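Side-chain contacts in Xaa-Pro Dipeptidase (Alteromonas macleodii, PDB 2QS8), which probably hydrolyses dipeptides ending in proline, as a metal-dependent amidohydrolase that holds magnesium and, in this crystal, methionine in its active site: residues Gly326-Ala329 with Gly330-Lys333; His98-Val101 with Thr102-Gly106; His334-Asn337 with Trp338-Phe341; Arg88-Gln91 with Ala92-Thr96; Ala285-Ser288 with Lys289-Asn292. All coordinates share one frame; numbering follows the deposited sequence.

Interaction 1 (Gly326-Ala329 with Gly330-Lys333); sequences GTDA and GVQK. With MET (methionine), chain D.
Q332 folds back across the bend and gives NE2 to the carbonyl oxygen O of T327, 2.8 Å away; the donor arrives from above that carbonyl plane, while T327 O lies close to the plane of the Q332 amide. CG sits between backbone N and carbonyl carbon (chi1 63°), and a bend at chi2 (-85°) turns the amide back. The backbone closes inside this loop, V331 N donating to D328 O at 3.2 Å. D328 itself serves the active site. Its OD2 accepts from the amino nitrogen N of the bound methionine at 3.0 Å, and the same residue belongs to the magnesium site with H69 and H71. T327 OG1 is hydrogen-bonded to D67 OD2 and takes a weak bond from A329 N. Packing is slighter: V331 CG2 lies 3.2 Å from D328 O and backs the carboxylate, 3.6 Å from D328 OD2. At G330 a CB would collide with A329 O, so the bend depends on the missing side chain. The buried loop lies between helices 299-319 and 339-346, where amidohydrolases characteristically carry a metal-binding aspartate; backbone bonds tie it to H69 and H71, and V331 and Q332 press on helix 278-287.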
loop_
_atom_site.group_PDB
_atom_site.type_symbol
_atom_site.label_atom_id
_atom_site.label_comp_id
_atom_site.label_asym_id
_atom_site.label_seq_id
_atom_site.Cartn_x
_atom_site.Cartn_y
_atom_site.Cartn_z
ATOM N N GLY A 326 -33.466 0.968 17.105
ATOM C CA GLY A 326 -32.655 1.921 16.364
ATOM C C GLY A 326 -33.499 2.686 15.352
ATOM O O GLY A 326 -34.217 2.077 14.566
ATOM N N THR A 327 -33.377 4.005 15.331
ATOM C CA THR A 327 -34.212 4.837 14.461
ATOM C C THR A 327 -33.571 5.566 13.263
ATOM O O THR A 327 -34.243 5.860 12.276
ATOM C CB THR A 327 -34.905 5.913 15.308
ATOM O OG1 THR A 327 -33.932 6.880 15.717
ATOM C CG2 THR A 327 -35.506 5.286 16.575
ATOM N N ASP A 328 -32.280 5.858 13.370
ATOM C CA ASP A 328 -31.556 6.602 12.351
ATOM C C ASP A 328 -32.031 8.057 12.418
ATOM O O ASP A 328 -32.181 8.739 11.392
ATOM C CB ASP A 328 -31.774 6.024 10.944
ATOM C CG ASP A 328 -30.699 6.475 9.947
ATOM O OD1 ASP A 328 -29.759 7.200 10.337
ATOM O OD2 ASP A 328 -30.778 6.093 8.762
ATOM N N ALA A 329 -32.290 8.507 13.642
ATOM C CA ALA A 329 -32.685 9.886 13.902
ATOM C C ALA A 329 -31.497 10.744 13.449
ATOM O O ALA A 329 -30.357 10.511 13.850
ATOM C CB ALA A 329 -32.946 10.084 15.386
ATOM N N GLY A 330 -31.760 11.738 12.643
ATOM C CA GLY A 330 -30.731 12.587 12.062
ATOM C C GLY A 330 -31.129 12.697 10.599
ATOM O O GLY A 330 -30.681 13.571 9.865
ATOM N N VAL A 331 -31.979 11.764 10.227
ATOM C CA VAL A 331 -32.671 11.730 8.999
ATOM C C VAL A 331 -33.927 12.486 9.348
ATOM O O VAL A 331 -34.105 13.635 8.972
ATOM C CB VAL A 331 -32.979 10.278 8.542
ATOM C CG1 VAL A 331 -33.838 10.292 7.299
ATOM C CG2 VAL A 331 -31.678 9.523 8.300
ATOM N N GLN A 332 -34.823 11.824 10.077
ATOM C CA GLN A 332 -36.009 12.506 10.586
ATOM C C GLN A 332 -35.562 13.352 11.758
ATOM O O GLN A 332 -34.432 13.206 12.228
ATOM C CB GLN A 332 -37.110 11.506 11.006
ATOM C CG GLN A 332 -36.719 10.578 12.144
ATOM C CD GLN A 332 -35.963 9.340 11.670
ATOM O OE1 GLN A 332 -35.956 9.040 10.472
ATOM N NE2 GLN A 332 -35.274 8.488 12.415
ATOM N N LYS A 333 -36.427 14.231 12.247
ATOM C CA LYS A 333 -36.070 15.100 13.370
ATOM C C LYS A 333 -35.708 14.325 14.641
ATOM O O LYS A 333 -36.275 13.267 14.916
ATOM C CB LYS A 333 -37.226 16.045 13.690
ATOM C CG LYS A 333 -37.522 17.111 12.646
ATOM C CD LYS A 333 -36.675 18.351 12.884
ATOM C CE LYS A 333 -37.454 19.634 12.610
ATOM N NZ LYS A 333 -38.033 19.670 11.240
HETATM N N MET D . -29.351 6.640 6.210
HETATM C CA MET D . -29.846 5.485 5.404
HETATM C C MET D . -29.378 5.563 3.953
HETATM O O MET D . -29.331 4.501 3.298
HETATM C CB MET D . -31.373 5.451 5.434
HETATM C CG MET D . -31.957 4.276 4.699
HETATM S SD MET D . -33.693 4.172 4.954
HETATM C CE MET D . -33.718 3.709 6.663
HETATM O OXT MET D . -29.073 6.684 3.493
#

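Interaction 2 (His98-Val101 with Thr102-Gly106); sequences HAYV and TFKSG
T102 grips the carbonyl of H98 twice, a clear example of a threonine bonding back to its own helix. OG1 donates to H98 O at 2.8 Å and the backbone N of T102 reaches the same oxygen at 3.2 Å, the two donors arriving from opposite faces of the carbonyl plane. The hydroxyl can do this because OG1 lies beside the backbone N and anti to the carbonyl carbon (chi1 -63°). This side is tight: T102 CB also comes to 3.4 Å from H98 O, and F103 N binds A99 O at 2.9 Å. One turn on, S105 OG donates to T102 O at 2.8 Å, and G106, with positive phi (115°), ends the helix in a Schellman motif whose inner bond runs from G106 N to F103 O at 3.0 Å. The other side is looser. Y100 CD1 only approaches the edge of the F103 ring, 4.4 Å from F103 CD2, and Y100 CE2 stands equally far from K104 CD, whose extended chain lies at the exposed surface, beside E411. The buried F103 ring instead meets Y410 edge-to-face. H98 is stacked on H334 and bonded through ND1 to G73 N. The end of helix 88-104 is thus laid against strands 400-405 and 408-411, with T102 and F103 also touching strand 107-112, into which the chain then turns.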
loop_
_atom_site.group_PDB
_atom_site.type_symbol
_atom_site.label_atom_id
_atom_site.label_comp_id
_atom_site.label_asym_id
_atom_site.label_seq_id
_atom_site.Cartn_x
_atom_site.Cartn_y
_atom_site.Cartn_z
ATOM N N HIS A 98 -29.698 18.481 19.796
ATOM C CA HIS A 98 -30.229 17.218 19.333
ATOM C C HIS A 98 -30.154 16.184 20.449
ATOM O O HIS A 98 -31.092 15.417 20.657
ATOM C CB HIS A 98 -29.442 16.725 18.122
ATOM C CG HIS A 98 -29.593 17.594 16.912
ATOM N ND1 HIS A 98 -28.730 17.520 15.836
ATOM C CD2 HIS A 98 -30.525 18.513 16.586
ATOM C CE1 HIS A 98 -29.132 18.361 14.900
ATOM N NE2 HIS A 98 -30.218 18.977 15.325
ATOM N N ALA A 99 -29.038 16.173 21.165
ATOM C CA ALA A 99 -28.839 15.218 22.240
ATOM C C ALA A 99 -29.777 15.495 23.397
ATOM O O ALA A 99 -30.368 14.583 23.960
ATOM C CB ALA A 99 -27.397 15.268 22.725
ATOM N N TYR A 100 -29.910 16.764 23.755
ATOM C CA TYR A 100 -30.770 17.123 24.859
ATOM C C TYR A 100 -32.248 16.770 24.629
ATOM O O TYR A 100 -32.896 16.221 25.527
ATOM C CB TYR A 100 -30.642 18.607 25.183
ATOM C CG TYR A 100 -31.414 18.969 26.412
ATOM C CD1 TYR A 100 -31.068 18.433 27.654
ATOM C CD2 TYR A 100 -32.546 19.780 26.334
ATOM C CE1 TYR A 100 -31.836 18.691 28.788
ATOM C CE2 TYR A 100 -33.323 20.044 27.461
ATOM C CZ TYR A 100 -32.962 19.496 28.682
ATOM O OH TYR A 100 -33.726 19.754 29.796
ATOM N N VAL A 101 -32.784 17.072 23.448
ATOM C CA VAL A 101 -34.181 16.754 23.191
ATOM C C VAL A 101 -34.418 15.243 23.151
ATOM O O VAL A 101 -35.505 14.769 23.482
ATOM C CB VAL A 101 -34.696 17.375 21.854
ATOM C CG1 VAL A 101 -34.504 18.886 21.869
ATOM C CG2 VAL A 101 -33.981 16.747 20.668
ATOM N N THR A 102 -33.397 14.495 22.745
ATOM C CA THR A 102 -33.504 13.047 22.664
ATOM C C THR A 102 -33.502 12.474 24.075
ATOM O O THR A 102 -34.236 11.538 24.389
ATOM C CB THR A 102 -32.327 12.450 21.865
ATOM O OG1 THR A 102 -32.361 12.934 20.513
ATOM C CG2 THR A 102 -32.413 10.931 21.851
ATOM N N PHE A 103 -32.665 13.067 24.911
ATOM C CA PHE A 103 -32.508 12.676 26.300
ATOM C C PHE A 103 -33.796 12.996 27.043
ATOM O O PHE A 103 -34.318 12.165 27.779
ATOM C CB PHE A 103 -31.311 13.440 26.892
ATOM C CG PHE A 103 -31.096 13.219 28.364
ATOM C CD1 PHE A 103 -30.881 11.944 28.873
ATOM C CD2 PHE A 103 -31.071 14.299 29.236
ATOM C CE1 PHE A 103 -30.640 11.750 30.237
ATOM C CE2 PHE A 103 -30.831 14.114 30.596
ATOM C CZ PHE A 103 -30.616 12.836 31.098
ATOM N N LYS A 104 -34.316 14.197 26.819
ATOM C CA LYS A 104 -35.544 14.636 27.463
ATOM C C LYS A 104 -36.756 13.809 27.039
ATOM O O LYS A 104 -37.744 13.747 27.758
ATOM C CB LYS A 104 -35.777 16.112 27.158
ATOM C CG LYS A 104 -37.114 16.670 27.630
ATOM C CD LYS A 104 -37.304 18.111 27.143
ATOM C CE LYS A 104 -38.681 18.668 27.498
ATOM N NZ LYS A 104 -38.883 20.052 26.949
ATOM N N SER A 105 -36.689 13.167 25.880
ATOM C CA SER A 105 -37.813 12.356 25.425
ATOM C C SER A 105 -37.787 10.947 26.045
ATOM O O SER A 105 -38.655 10.117 25.767
ATOM C CB SER A 105 -37.819 12.258 23.896
ATOM O OG SER A 105 -36.842 11.346 23.421
ATOM N N GLY A 106 -36.789 10.685 26.882
ATOM C CA GLY A 106 -36.702 9.383 27.519
ATOM C C GLY A 106 -35.514 8.496 27.166
ATOM O O GLY A 106 -35.332 7.449 27.786
#

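Interaction 3 (His334-Asn337 with Trp338-Phe341); sequences HGTN and WKEF
K339 passes T336 and crosses the face of the W338 indole in the first turn of helix 339-346 of this TIM-barrel enzyme. From CB, 3.5 Å from T336 O, the lysine chain passes to CG, which stands 3.5 Å above the plane of the W338 ring and over its centre. CD then slides past T336 CB, CE comes to 3.9 Å from T336 CB, and NZ, the tip, runs on beyond the threonine. With CG beside the backbone N (chi1 -61°) and the chain extended beyond, CG falls over the indole and CD and CE against T336. A serine in place of W338 would remove the indole, and the lysine chain, without its flat support, would probably swing more freely. Beneath the side chains the turn is closed by K339 N to T336 O at 3.1 Å and E340 N to N337 O at 3.0 Å. T336 OG1 bonds to K333 O, while the E340 carboxylate binds S279 OG and I278 N. At the indole edge CD1 lies 3.7 Å from G335 O, and one water in the ring plane accepts from the backbone N of W338 at 2.6 Å while donating weakly to G335 O.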
loop_
_atom_site.group_PDB
_atom_site.type_symbol
_atom_site.label_atom_id
_atom_site.label_comp_id
_atom_site.label_asym_id
_atom_site.label_seq_id
_atom_site.Cartn_x
_atom_site.Cartn_y
_atom_site.Cartn_z
ATOM N N HIS A 334 -34.765 14.864 15.410
ATOM C CA HIS A 334 -34.348 14.248 16.665
ATOM C C HIS A 334 -35.457 14.517 17.662
ATOM O O HIS A 334 -36.055 15.597 17.649
ATOM C CB HIS A 334 -33.039 14.871 17.174
ATOM C CG HIS A 334 -31.828 14.467 16.395
ATOM N ND1 HIS A 334 -31.217 13.241 16.554
ATOM C CD2 HIS A 334 -31.152 15.100 15.407
ATOM C CE1 HIS A 334 -30.221 13.137 15.692
ATOM N NE2 HIS A 334 -30.160 14.250 14.985
ATOM N N GLY A 335 -35.738 13.549 18.525
ATOM C CA GLY A 335 -36.796 13.732 19.500
ATOM C C GLY A 335 -38.081 13.013 19.120
ATOM O O GLY A 335 -39.010 12.905 19.923
ATOM N N THR A 336 -38.149 12.520 17.894
ATOM C CA THR A 336 -39.331 11.797 17.443
ATOM C C THR A 336 -39.029 10.294 17.482
ATOM O O THR A 336 -39.727 9.478 16.874
ATOM C CB THR A 336 -39.714 12.212 16.002
ATOM O OG1 THR A 336 -38.662 11.841 15.097
ATOM C CG2 THR A 336 -39.951 13.732 15.942
ATOM N N ASN A 337 -37.976 9.948 18.213
ATOM C CA ASN A 337 -37.531 8.562 18.335
ATOM C C ASN A 337 -38.663 7.601 18.704
ATOM O O ASN A 337 -38.719 6.476 18.201
ATOM C CB ASN A 337 -36.419 8.468 19.380
ATOM C CG ASN A 337 -35.302 9.484 19.145
ATOM O OD1 ASN A 337 -34.179 9.121 18.776
ATOM N ND2 ASN A 337 -35.608 10.760 19.361
ATOM N N TRP A 338 -39.571 8.055 19.565
ATOM C CA TRP A 338 -40.686 7.222 20.020
ATOM C C TRP A 338 -41.526 6.585 18.909
ATOM O O TRP A 338 -42.044 5.473 19.085
ATOM C CB TRP A 338 -41.603 8.019 20.945
ATOM C CG TRP A 338 -42.263 9.185 20.273
ATOM C CD1 TRP A 338 -41.772 10.450 20.151
ATOM C CD2 TRP A 338 -43.528 9.181 19.601
ATOM N NE1 TRP A 338 -42.649 11.238 19.448
ATOM C CE2 TRP A 338 -43.740 10.486 19.101
ATOM C CE3 TRP A 338 -44.508 8.205 19.382
ATOM C CZ2 TRP A 338 -44.886 10.837 18.382
ATOM C CZ3 TRP A 338 -45.650 8.552 18.668
ATOM C CH2 TRP A 338 -45.830 9.861 18.179
ATOM N N LYS A 339 -41.665 7.280 17.778
ATOM C CA LYS A 339 -42.455 6.774 16.658
ATOM C C LYS A 339 -42.001 5.388 16.204
ATOM O O LYS A 339 -42.802 4.611 15.673
ATOM C CB LYS A 339 -42.389 7.742 15.478
ATOM C CG LYS A 339 -42.939 9.114 15.793
ATOM C CD LYS A 339 -42.882 10.017 14.576
ATOM C CE LYS A 339 -43.366 11.419 14.901
ATOM N NZ LYS A 339 -43.376 12.263 13.675
ATOM N N GLU A 340 -40.719 5.089 16.410
ATOM C CA GLU A 340 -40.162 3.795 16.040
ATOM C C GLU A 340 -40.916 2.651 16.740
ATOM O O GLU A 340 -41.104 1.576 16.162
ATOM C CB GLU A 340 -38.672 3.750 16.403
ATOM C CG GLU A 340 -37.907 2.491 15.982
ATOM C CD GLU A 340 -37.751 2.341 14.470
ATOM O OE1 GLU A 340 -38.044 3.306 13.729
ATOM O OE2 GLU A 340 -37.324 1.249 14.024
ATOM N N PHE A 341 -41.334 2.884 17.984
ATOM C CA PHE A 341 -42.081 1.892 18.754
ATOM C C PHE A 341 -43.399 1.585 18.054
ATOM O O PHE A 341 -43.756 0.423 17.850
ATOM C CB PHE A 341 -42.390 2.401 20.166
ATOM C CG PHE A 341 -41.207 2.425 21.086
ATOM C CD1 PHE A 341 -40.492 1.268 21.356
ATOM C CD2 PHE A 341 -40.805 3.613 21.681
ATOM C CE1 PHE A 341 -39.390 1.304 22.199
ATOM C CE2 PHE A 341 -39.707 3.658 22.525
ATOM C CZ PHE A 341 -38.999 2.504 22.784
HETATM O O HOH W 1 -38.767 9.856 21.299
#

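Interaction 4 (Arg88-Gln91 with Ala92-Thr96); sequences REMQ and AILAT
M90, a selenomethionine, lays its chain obliquely across L94 one turn further along the helix. Its CG meets L94 CD1 at 4.0 Å, and SE comes to 4.2 Å from L94 CG. The chain starts out with CG anti to the backbone N (chi1 179°), then bends at both chi2 and chi3, which carries selenium over the leucine branch point. L94 also leans on the backbone behind it, CG being 3.2 Å from M90 O. With an alanine here the isobutyl group would be gone, and the M90 chain would probably lose the apolar partner beneath CG and SE and become freer to turn. I93 leans on the carbonyl four residues back in the same way, its CG1 lying 3.1 Å from E89 O and CD1 close by. Along the axis the bonds are those of a regular alpha-helix; that from L94 N to M90 O, at 2.9 Å, is nearly straight (169°). T96 OG1 bonds back to I93 O at 2.6 Å. M90, I93 and L94 all touch a crystal neighbour, so their side-chain poses may owe something to the lattice. On the inner side A95 is buried against F72 and helix 119-128, where Q91 also packs on V119. At the start of the helix R88 reaches a second subunit, forming a salt bridge with D160 of that subunit. The arrangement is i to i+4 side-chain packing on the helix of a beta-alpha-beta crossover: helix 88-104 connects the parallel, paired strands 60-67 and 107-112.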
loop_
_atom_site.group_PDB
_atom_site.type_symbol
_atom_site.label_atom_id
_atom_site.label_comp_id
_atom_site.label_asym_id
_atom_site.label_seq_id
_atom_site.Cartn_x
_atom_site.Cartn_y
_atom_site.Cartn_z
ATOM N N ARG A 88 -17.913 22.497 11.019
ATOM C CA ARG A 88 -17.848 21.470 12.052
ATOM C C ARG A 88 -18.367 22.050 13.367
ATOM O O ARG A 88 -19.059 21.369 14.128
ATOM C CB ARG A 88 -16.415 20.952 12.232
ATOM C CG ARG A 88 -15.902 20.153 11.049
ATOM C CD ARG A 88 -14.765 19.261 11.465
ATOM N NE ARG A 88 -13.522 19.994 11.651
ATOM C CZ ARG A 88 -12.545 19.605 12.462
ATOM N NH1 ARG A 88 -12.675 18.492 13.172
ATOM N NH2 ARG A 88 -11.431 20.316 12.548
ATOM N N GLU A 89 -18.031 23.309 13.623
ATOM C CA GLU A 89 -18.496 23.975 14.826
ATOM C C GLU A 89 -20.037 24.008 14.861
ATOM O O GLU A 89 -20.632 23.848 15.922
ATOM C CB GLU A 89 -17.947 25.398 14.903
ATOM C CG GLU A 89 -16.443 25.500 15.172
ATOM C CD GLU A 89 -15.569 25.194 13.957
ATOM O OE1 GLU A 89 -16.088 24.783 12.898
ATOM O OE2 GLU A 89 -14.340 25.367 14.071
HETATM N N MSE A 90 -20.677 24.225 13.709
HETATM C CA MSE A 90 -22.145 24.259 13.661
HETATM C C MSE A 90 -22.729 22.868 13.963
HETATM O O MSE A 90 -23.725 22.757 14.661
HETATM C CB MSE A 90 -22.638 24.742 12.289
HETATM C CG MSE A 90 -24.155 24.777 12.135
HETATM SE SE MSE A 90 -24.892 26.147 13.360
HETATM C CE MSE A 90 -24.500 27.828 12.391
ATOM N N GLN A 91 -22.098 21.818 13.441
ATOM C CA GLN A 91 -22.558 20.455 13.686
ATOM C C GLN A 91 -22.553 20.170 15.192
ATOM O O GLN A 91 -23.511 19.636 15.741
ATOM C CB GLN A 91 -21.655 19.443 12.975
ATOM C CG GLN A 91 -21.660 19.572 11.464
ATOM C CD GLN A 91 -20.505 18.841 10.786
ATOM O OE1 GLN A 91 -20.126 19.182 9.670
ATOM N NE2 GLN A 91 -19.952 17.841 11.447
ATOM N N ALA A 92 -21.461 20.550 15.846
ATOM C CA ALA A 92 -21.315 20.344 17.282
ATOM C C ALA A 92 -22.355 21.129 18.077
ATOM O O ALA A 92 -22.967 20.596 19.002
ATOM C CB ALA A 92 -19.906 20.729 17.729
ATOM N N ILE A 93 -22.541 22.391 17.713
ATOM C CA ILE A 93 -23.513 23.263 18.368
ATOM C C ILE A 93 -24.907 22.662 18.259
ATOM O O ILE A 93 -25.622 22.561 19.247
ATOM C CB ILE A 93 -23.484 24.676 17.742
ATOM C CG1 ILE A 93 -22.192 25.368 18.173
ATOM C CG2 ILE A 93 -24.689 25.498 18.179
ATOM C CD1 ILE A 93 -21.883 26.624 17.419
ATOM N N LEU A 94 -25.286 22.245 17.058
ATOM C CA LEU A 94 -26.593 21.637 16.852
ATOM C C LEU A 94 -26.715 20.288 17.589
ATOM O O LEU A 94 -27.794 19.904 18.044
ATOM C CB LEU A 94 -26.839 21.431 15.358
ATOM C CG LEU A 94 -26.895 22.677 14.458
ATOM C CD1 LEU A 94 -27.056 22.238 13.006
ATOM C CD2 LEU A 94 -28.050 23.592 14.887
ATOM N N ALA A 95 -25.600 19.578 17.706
ATOM C CA ALA A 95 -25.606 18.286 18.371
ATOM C C ALA A 95 -25.986 18.431 19.844
ATOM O O ALA A 95 -26.691 17.581 20.379
ATOM C CB ALA A 95 -24.251 17.613 18.231
ATOM N N THR A 96 -25.534 19.503 20.493
ATOM C CA THR A 96 -25.882 19.685 21.900
ATOM C C THR A 96 -27.401 19.675 22.060
ATOM O O THR A 96 -27.909 19.020 22.960
ATOM C CB THR A 96 -25.319 21.005 22.497
ATOM O OG1 THR A 96 -25.910 22.132 21.846
ATOM C CG2 THR A 96 -23.795 21.048 22.346
#

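Interaction 5 (Ala285-Ser288 with Lys289-Asn292); sequences AEKS and KIDN
A type I beta turn, K287 to I290, ends helix 278-287; K289 runs back past E286 O, and K287 lies beside I290. I290 N closes the turn on K287 O at 3.0 Å, and K289 N bonds to E286 O at 3.2 Å. Both bonds span three residues, as in a turn at a helix end. K287 and I290 run side by side and point the same way, with K287 CD 4.0 Å from I290 CD1; this is the apolar part of the contact. K289 takes the other direction, its extended chain passing back along the last turn with CG 3.6 Å from E286 O. S288 has OG between its backbone N and carbonyl carbon (chi1 72°), which turns the hydroxyl back to donate to A285 O. The modelled length, 2.5 Å from OG to A285 O, is very short and may be inexact. Around the turn, R299 of helix 299-319 forms a salt bridge with D291 OD1 and donates through NE to S288 O, while A285 and S288 pack on P307 and A303. K287 NZ and E286 OE2 form a long salt bridge at 3.9 Å, probably a weak hold at this exposed surface. The lysines thus meet the turn mainly through their methylenes, whereas the R299 guanidinium, bonded to S288 O, would be expected to suit the partial negative charge at the helix end.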
loop_
_atom_site.group_PDB
_atom_site.type_symbol
_atom_site.label_atom_id
_atom_site.label_comp_id
_atom_site.label_asym_id
_atom_site.label_seq_id
_atom_site.Cartn_x
_atom_site.Cartn_y
_atom_site.Cartn_z
ATOM N N ALA A 285 -39.377 7.354 2.127
ATOM C CA ALA A 285 -40.450 6.958 1.229
ATOM C C ALA A 285 -41.402 8.114 0.958
ATOM O O ALA A 285 -41.597 8.523 -0.164
ATOM C CB ALA A 285 -41.207 5.770 1.801
ATOM N N GLU A 286 -41.940 8.639 2.057
ATOM C CA GLU A 286 -42.862 9.764 1.999
ATOM C C GLU A 286 -42.242 10.939 1.254
ATOM O O GLU A 286 -42.864 11.512 0.359
ATOM C CB GLU A 286 -43.240 10.197 3.417
ATOM C CG GLU A 286 -44.262 11.324 3.489
ATOM C CD GLU A 286 -44.217 12.076 4.819
ATOM O OE1 GLU A 286 -44.147 11.414 5.884
ATOM O OE2 GLU A 286 -44.255 13.328 4.801
ATOM N N LYS A 287 -41.011 11.287 1.616
ATOM C CA LYS A 287 -40.327 12.416 0.997
ATOM C C LYS A 287 -39.993 12.199 -0.471
ATOM O O LYS A 287 -39.888 13.161 -1.224
ATOM C CB LYS A 287 -39.052 12.760 1.777
ATOM C CG LYS A 287 -39.296 13.120 3.245
ATOM C CD LYS A 287 -40.210 14.321 3.379
ATOM C CE LYS A 287 -40.384 14.719 4.832
ATOM N NZ LYS A 287 -41.289 15.891 4.983
ATOM N N SER A 288 -39.839 10.942 -0.880
ATOM C CA SER A 288 -39.511 10.635 -2.267
ATOM C C SER A 288 -40.642 11.008 -3.228
ATOM O O SER A 288 -40.452 11.024 -4.444
ATOM C CB SER A 288 -39.184 9.150 -2.422
ATOM O OG SER A 288 -40.358 8.374 -2.312
ATOM N N LYS A 289 -41.818 11.304 -2.685
ATOM C CA LYS A 289 -42.962 11.676 -3.514
ATOM C C LYS A 289 -42.967 13.176 -3.806
ATOM O O LYS A 289 -43.713 13.646 -4.661
ATOM C CB LYS A 289 -44.269 11.298 -2.820
ATOM C CG LYS A 289 -44.396 9.831 -2.456
ATOM C CD LYS A 289 -45.658 9.588 -1.641
ATOM C CE LYS A 289 -45.756 8.139 -1.180
ATOM N NZ LYS A 289 -46.913 7.911 -0.261
ATOM N N ILE A 290 -42.143 13.922 -3.077
ATOM C CA ILE A 290 -42.044 15.366 -3.251
ATOM C C ILE A 290 -40.949 15.698 -4.256
ATOM O O ILE A 290 -39.790 15.332 -4.058
ATOM C CB ILE A 290 -41.704 16.050 -1.930
ATOM C CG1 ILE A 290 -42.728 15.645 -0.864
ATOM C CG2 ILE A 290 -41.657 17.562 -2.129
ATOM C CD1 ILE A 290 -42.412 16.159 0.524
ATOM N N ASP A 291 -41.310 16.391 -5.332
ATOM C CA ASP A 291 -40.320 16.746 -6.341
ATOM C C ASP A 291 -39.213 17.631 -5.758
ATOM O O ASP A 291 -39.472 18.520 -4.944
ATOM C CB ASP A 291 -40.971 17.472 -7.533
ATOM C CG ASP A 291 -41.960 16.594 -8.307
ATOM O OD1 ASP A 291 -41.735 15.364 -8.427
ATOM O OD2 ASP A 291 -42.961 17.147 -8.817
ATOM N N ASN A 292 -37.979 17.350 -6.173
ATOM C CA ASN A 292 -36.796 18.104 -5.757
ATOM C C ASN A 292 -36.526 18.165 -4.262
ATOM O O ASN A 292 -35.847 19.083 -3.790
ATOM C CB ASN A 292 -36.860 19.530 -6.317
ATOM C CG ASN A 292 -36.943 19.556 -7.836
ATOM O OD1 ASN A 292 -36.063 19.039 -8.523
ATOM N ND2 ASN A 292 -38.006 20.158 -8.364
#

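In the fold
From the N terminus, interaction 4 comes first, at the start of helix 88-104, and interaction 2 ends that same helix, so the two adjoin. Far along the chain interaction 5 closes the turn after helix 278-287; interaction 1 then closes the bend at the metal site, and interaction 3 continues directly from it into helix 339-346. None nests in or crosses another. In space interaction 3 is the joint, touching interaction 1 through A329 and H334 and interaction 2 through the H98 and H334 rings, thereby tying the metal-site loop to the end of helix 88-104. Interaction 5 touches none of the others, and interaction 4 is joined only through the helix it shares with interaction 2.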